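Long-range contact in exodeoxyribonuclease (Neisseria meningitidis, PDB 2JC5), which probably acts as a metal-dependent phosphodiesterase of DNA repair, cutting the DNA backbone at apurinic or apyrimidinic sites: residues V182-R193 with R219-A230. Residues are numbered along the deposited sequence; the frame is centred on the assembly and turned at random.
Sequences VIHKLGWTDMWR and RIDYQMVTPELA
Thr189 and Val225 form an antiparallel hydrogen-bonded pair, with Thr189 N 2.9 Å from Val225 O and Val225 N 2.9 Å from Thr189 O. A third backbone bond, Met191 N to Gln223 O (3.0 Å), carries the pairing into the first turn of helix 191-195. Water 1 joins Gly187 O, Thr189 OG1 and Val225 O, while water 2 ties Asp190 OD1 to Trp192 N and Gln223 N.

In the salt bridge, Asp190 CG stands anti to the backbone N (chi1 173°), which carries the carboxylate to the end of Arg219. The grip is end-on: Arg219 NH1 lies 2.9 Å from Asp190 OD1 and Arg219 NH2 2.8 Å from Asp190 OD2, the two planes only 23° apart. Trp192 CD1 lies over one guanidinium face. Arg193 NH2 and Arg219 NE converge on Asp158, which forms salt bridges with both.

Among apolar contacts, on the face of Asp190 and Met224, Met224 SD rests 3.7 Å from Asp190 CA, its methyl reaching Ile183. On the face of Thr189 and Val225, Met191 SD from the helix packs on Val225 CG2 and lies 3.8 Å from Ala230 CB. Trp188 CZ3 lies 3.8 Å from Thr226 CG2.

This short edge strand extends a sheet of the DNase I-like fold, pairing with the strand that carries Asp221, predicted to be important for catalysis.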
loop_
_atom_site.group_PDB
_atom_site.type_symbol
_atom_site.label_atom_id
_atom_site.label_comp_id
_atom_site.label_asym_id
_atom_site.label_seq_id
_atom_site.Cartn_x
_atom_site.Cartn_y
_atom_site.Cartn_z
ATOM N N VAL A 182 -0.007 -14.150 -7.386
ATOM C CA VAL A 182 -0.238 -13.831 -5.980
ATOM C C VAL A 182 -1.709 -14.072 -5.603
ATOM O O VAL A 182 -2.017 -14.616 -4.535
ATOM C CB VAL A 182 0.170 -12.380 -5.684
ATOM C CG1 VAL A 182 -0.336 -11.935 -4.284
ATOM C CG2 VAL A 182 1.698 -12.224 -5.800
ATOM N N ILE A 183 -2.615 -13.687 -6.499
ATOM C CA ILE A 183 -4.045 -13.906 -6.296
ATOM C C ILE A 183 -4.428 -15.380 -6.490
ATOM O O ILE A 183 -4.956 -16.009 -5.573
ATOM C CB ILE A 183 -4.886 -12.975 -7.202
ATOM C CG1 ILE A 183 -4.622 -11.506 -6.853
ATOM C CG2 ILE A 183 -6.390 -13.306 -7.098
ATOM C CD1 ILE A 183 -5.064 -10.521 -7.948
ATOM N N HIS A 184 -4.156 -15.938 -7.664
ATOM C CA HIS A 184 -4.730 -17.235 -8.037
ATOM C C HIS A 184 -3.912 -18.444 -7.645
ATOM O O HIS A 184 -4.474 -19.529 -7.469
ATOM C CB HIS A 184 -5.025 -17.256 -9.532
ATOM C CG HIS A 184 -6.074 -16.272 -9.925
ATOM N ND1 HIS A 184 -5.793 -15.133 -10.651
ATOM C CD2 HIS A 184 -7.392 -16.214 -9.624
ATOM C CE1 HIS A 184 -6.906 -14.439 -10.816
ATOM N NE2 HIS A 184 -7.887 -15.072 -10.202
ATOM N N LYS A 185 -2.601 -18.289 -7.532
ATOM C CA LYS A 185 -1.732 -19.412 -7.140
ATOM C C LYS A 185 -1.549 -19.425 -5.633
ATOM O O LYS A 185 -1.723 -20.453 -4.988
ATOM C CB LYS A 185 -0.371 -19.354 -7.841
ATOM C CG LYS A 185 -0.436 -19.557 -9.349
ATOM N N LEU A 186 -1.229 -18.271 -5.065
ATOM C CA LEU A 186 -1.046 -18.200 -3.625
ATOM C C LEU A 186 -2.360 -18.053 -2.862
ATOM O O LEU A 186 -2.414 -18.405 -1.684
ATOM C CB LEU A 186 -0.112 -17.051 -3.246
ATOM C CG LEU A 186 1.314 -17.133 -3.774
ATOM C CD1 LEU A 186 2.166 -16.022 -3.176
ATOM C CD2 LEU A 186 1.925 -18.502 -3.464
ATOM N N GLY A 187 -3.401 -17.524 -3.505
ATOM C CA GLY A 187 -4.717 -17.432 -2.882
ATOM C C GLY A 187 -4.957 -16.176 -2.066
ATOM O O GLY A 187 -5.866 -16.134 -1.226
ATOM N N TRP A 188 -4.146 -15.145 -2.296
ATOM C CA TRP A 188 -4.463 -13.828 -1.722
ATOM C C TRP A 188 -5.673 -13.213 -2.429
ATOM O O TRP A 188 -5.886 -13.425 -3.628
ATOM C CB TRP A 188 -3.272 -12.880 -1.809
ATOM C CG TRP A 188 -2.148 -13.255 -0.904
ATOM C CD1 TRP A 188 -1.140 -14.119 -1.174
ATOM C CD2 TRP A 188 -1.948 -12.801 0.424
ATOM N NE1 TRP A 188 -0.306 -14.225 -0.096
ATOM C CE2 TRP A 188 -0.785 -13.429 0.909
ATOM C CE3 TRP A 188 -2.637 -11.923 1.256
ATOM C CZ2 TRP A 188 -0.281 -13.185 2.181
ATOM C CZ3 TRP A 188 -2.130 -11.682 2.531
ATOM C CH2 TRP A 188 -0.969 -12.312 2.972
ATOM N N THR A 189 -6.460 -12.440 -1.684
ATOM C CA THR A 189 -7.625 -11.758 -2.238
ATOM C C THR A 189 -7.286 -10.294 -2.473
ATOM O O THR A 189 -6.890 -9.596 -1.549
ATOM C CB THR A 189 -8.834 -11.858 -1.274
ATOM O OG1 THR A 189 -9.234 -13.225 -1.162
ATOM C CG2 THR A 189 -10.034 -11.032 -1.748
ATOM N N ASP A 190 -7.511 -9.830 -3.701
ATOM C CA ASP A 190 -7.415 -8.422 -4.059
ATOM C C ASP A 190 -8.733 -7.821 -3.595
ATOM O O ASP A 190 -9.776 -8.000 -4.227
ATOM C CB ASP A 190 -7.195 -8.346 -5.580
ATOM C CG ASP A 190 -7.244 -6.957 -6.125
ATOM O OD1 ASP A 190 -7.600 -6.020 -5.373
ATOM O OD2 ASP A 190 -6.911 -6.821 -7.335
ATOM N N MET A 191 -8.703 -7.129 -2.468
ATOM C CA MET A 191 -9.946 -6.844 -1.762
ATOM C C MET A 191 -10.886 -5.964 -2.575
ATOM O O MET A 191 -12.100 -6.208 -2.613
ATOM C CB MET A 191 -9.678 -6.217 -0.399
ATOM C CG MET A 191 -10.749 -6.521 0.622
ATOM S SD MET A 191 -10.981 -8.288 1.002
ATOM C CE MET A 191 -12.489 -8.734 0.115
ATOM N N TRP A 192 -10.335 -4.940 -3.224
ATOM C CA TRP A 192 -11.151 -4.043 -4.021
ATOM C C TRP A 192 -11.862 -4.792 -5.150
ATOM O O TRP A 192 -13.073 -4.648 -5.369
ATOM C CB TRP A 192 -10.317 -2.913 -4.643
ATOM C CG TRP A 192 -11.170 -2.028 -5.481
ATOM C CD1 TRP A 192 -11.399 -2.122 -6.818
ATOM C CD2 TRP A 192 -12.008 -0.965 -5.000
ATOM N NE1 TRP A 192 -12.309 -1.152 -7.212
ATOM C CE2 TRP A 192 -12.692 -0.428 -6.115
ATOM C CE3 TRP A 192 -12.233 -0.405 -3.737
ATOM C CZ2 TRP A 192 -13.563 0.638 -6.007
ATOM C CZ3 TRP A 192 -13.102 0.661 -3.638
ATOM C CH2 TRP A 192 -13.773 1.162 -4.766
ATOM N N ARG A 193 -11.101 -5.586 -5.892
ATOM C CA ARG A 193 -11.644 -6.235 -7.086
ATOM C C ARG A 193 -12.649 -7.293 -6.694
ATOM O O ARG A 193 -13.612 -7.536 -7.424
ATOM C CB ARG A 193 -10.515 -6.840 -7.908
ATOM C CG ARG A 193 -10.922 -7.497 -9.189
ATOM C CD ARG A 193 -11.710 -6.622 -10.106
ATOM N NE ARG A 193 -11.010 -5.400 -10.481
ATOM C CZ ARG A 193 -11.485 -4.163 -10.370
ATOM N NH1 ARG A 193 -12.683 -3.902 -9.859
ATOM N NH2 ARG A 193 -10.725 -3.144 -10.774
ATOM N N ARG A 219 -5.085 1.716 -11.024
ATOM C CA ARG A 219 -5.261 1.100 -9.714
ATOM C C ARG A 219 -3.989 0.305 -9.395
ATOM O O ARG A 219 -3.800 -0.832 -9.854
ATOM C CB ARG A 219 -6.486 0.190 -9.679
ATOM C CG ARG A 219 -6.776 -0.317 -8.271
ATOM C CD ARG A 219 -8.054 -1.078 -8.232
ATOM N NE ARG A 219 -7.936 -2.366 -8.892
ATOM C CZ ARG A 219 -7.683 -3.513 -8.271
ATOM N NH1 ARG A 219 -7.516 -3.549 -6.942
ATOM N NH2 ARG A 219 -7.609 -4.625 -8.990
ATOM N N ILE A 220 -3.087 0.942 -8.656
ATOM C CA ILE A 220 -1.811 0.330 -8.280
ATOM C C ILE A 220 -1.652 0.145 -6.765
ATOM O O ILE A 220 -0.652 -0.424 -6.329
ATOM C CB ILE A 220 -0.611 1.084 -8.890
ATOM C CG1 ILE A 220 -0.616 2.557 -8.468
ATOM C CG2 ILE A 220 -0.605 0.923 -10.412
ATOM C CD1 ILE A 220 0.654 3.332 -8.888
ATOM N N ASP A 221 -2.629 0.618 -5.987
ATOM C CA ASP A 221 -2.660 0.445 -4.539
ATOM C C ASP A 221 -3.667 -0.640 -4.228
ATOM O O ASP A 221 -4.732 -0.698 -4.854
ATOM C CB ASP A 221 -3.040 1.754 -3.869
ATOM C CG ASP A 221 -2.031 2.858 -4.153
ATOM O OD1 ASP A 221 -1.017 2.950 -3.411
ATOM O OD2 ASP A 221 -2.229 3.641 -5.114
ATOM N N TYR A 222 -3.318 -1.503 -3.289
ATOM C CA TYR A 222 -4.121 -2.682 -2.964
ATOM C C TYR A 222 -4.192 -2.914 -1.473
ATOM O O TYR A 222 -3.297 -2.521 -0.725
ATOM C CB TYR A 222 -3.499 -3.968 -3.522
ATOM C CG TYR A 222 -3.336 -4.090 -5.000
ATOM C CD1 TYR A 222 -2.305 -3.435 -5.664
ATOM C CD2 TYR A 222 -4.177 -4.900 -5.747
ATOM C CE1 TYR A 222 -2.152 -3.557 -7.017
ATOM C CE2 TYR A 222 -4.010 -5.034 -7.102
ATOM C CZ TYR A 222 -2.985 -4.369 -7.734
ATOM O OH TYR A 222 -2.814 -4.536 -9.095
ATOM N N GLN A 223 -5.223 -3.639 -1.066
ATOM C CA GLN A 223 -5.205 -4.418 0.177
ATOM C C GLN A 223 -5.337 -5.877 -0.223
ATOM O O GLN A 223 -6.374 -6.285 -0.726
ATOM C CB GLN A 223 -6.327 -3.959 1.119
ATOM C CG GLN A 223 -6.119 -2.523 1.604
ATOM C CD GLN A 223 -6.944 -2.105 2.832
ATOM O OE1 GLN A 223 -7.425 -2.922 3.622
ATOM N NE2 GLN A 223 -7.079 -0.805 3.001
ATOM N N MET A 224 -4.246 -6.628 -0.084
ATOM C CA MET A 224 -4.254 -8.067 -0.344
ATOM C C MET A 224 -4.507 -8.786 0.973
ATOM O O MET A 224 -3.808 -8.526 1.944
ATOM C CB MET A 224 -2.926 -8.549 -0.928
ATOM C CG MET A 224 -2.627 -8.016 -2.320
ATOM S SD MET A 224 -3.721 -8.764 -3.558
ATOM C CE MET A 224 -2.827 -8.325 -5.051
ATOM N N VAL A 225 -5.497 -9.677 1.008
ATOM C CA VAL A 225 -6.018 -10.196 2.271
ATOM C C VAL A 225 -6.084 -11.727 2.265
ATOM O O VAL A 225 -6.365 -12.352 1.238
ATOM C CB VAL A 225 -7.423 -9.576 2.544
ATOM C CG1 VAL A 225 -7.945 -9.935 3.928
ATOM C CG2 VAL A 225 -7.372 -8.047 2.400
ATOM N N THR A 226 -5.846 -12.321 3.431
ATOM C CA THR A 226 -6.002 -13.768 3.650
ATOM C C THR A 226 -7.486 -14.157 3.601
ATOM O O THR A 226 -8.346 -13.293 3.722
ATOM C CB THR A 226 -5.365 -14.150 4.982
ATOM O OG1 THR A 226 -5.787 -13.232 5.994
ATOM C CG2 THR A 226 -3.854 -14.115 4.845
ATOM N N PRO A 227 -7.783 -15.453 3.366
ATOM C CA PRO A 227 -9.164 -15.842 3.046
ATOM C C PRO A 227 -10.246 -15.556 4.085
ATOM O O PRO A 227 -11.293 -14.997 3.723
ATOM C CB PRO A 227 -9.053 -17.349 2.767
ATOM C CG PRO A 227 -7.643 -17.622 2.569
ATOM C CD PRO A 227 -6.843 -16.579 3.236
ATOM N N GLU A 228 -10.022 -15.875 5.356
ATOM C CA GLU A 228 -11.113 -15.735 6.317
ATOM C C GLU A 228 -11.395 -14.270 6.567
ATOM O O GLU A 228 -12.553 -13.849 6.647
ATOM C CB GLU A 228 -10.820 -16.505 7.600
ATOM C CG GLU A 228 -10.849 -18.008 7.310
ATOM C CD GLU A 228 -10.317 -18.887 8.408
ATOM O OE1 GLU A 228 -9.106 -18.834 8.689
ATOM O OE2 GLU A 228 -11.113 -19.679 8.968
ATOM N N LEU A 229 -10.341 -13.469 6.631
ATOM C CA LEU A 229 -10.532 -12.035 6.819
ATOM C C LEU A 229 -11.164 -11.374 5.579
ATOM O O LEU A 229 -11.965 -10.444 5.706
ATOM C CB LEU A 229 -9.207 -11.352 7.181
ATOM C CG LEU A 229 -9.223 -9.828 7.405
ATOM C CD1 LEU A 229 -10.237 -9.374 8.430
ATOM C CD2 LEU A 229 -7.818 -9.374 7.807
ATOM N N ALA A 230 -10.814 -11.852 4.384
ATOM C CA ALA A 230 -11.412 -11.321 3.152
ATOM C C ALA A 230 -12.931 -11.482 3.187
ATOM O O ALA A 230 -13.654 -10.603 2.748
ATOM C CB ALA A 230 -10.828 -11.989 1.923
HETATM O O HOH W 1 -7.523 -14.712 0.411
HETATM O O HOH W 2 -7.353 -4.062 -3.347
HETATM O O HOH W 3 -8.515 -6.473 -11.569
#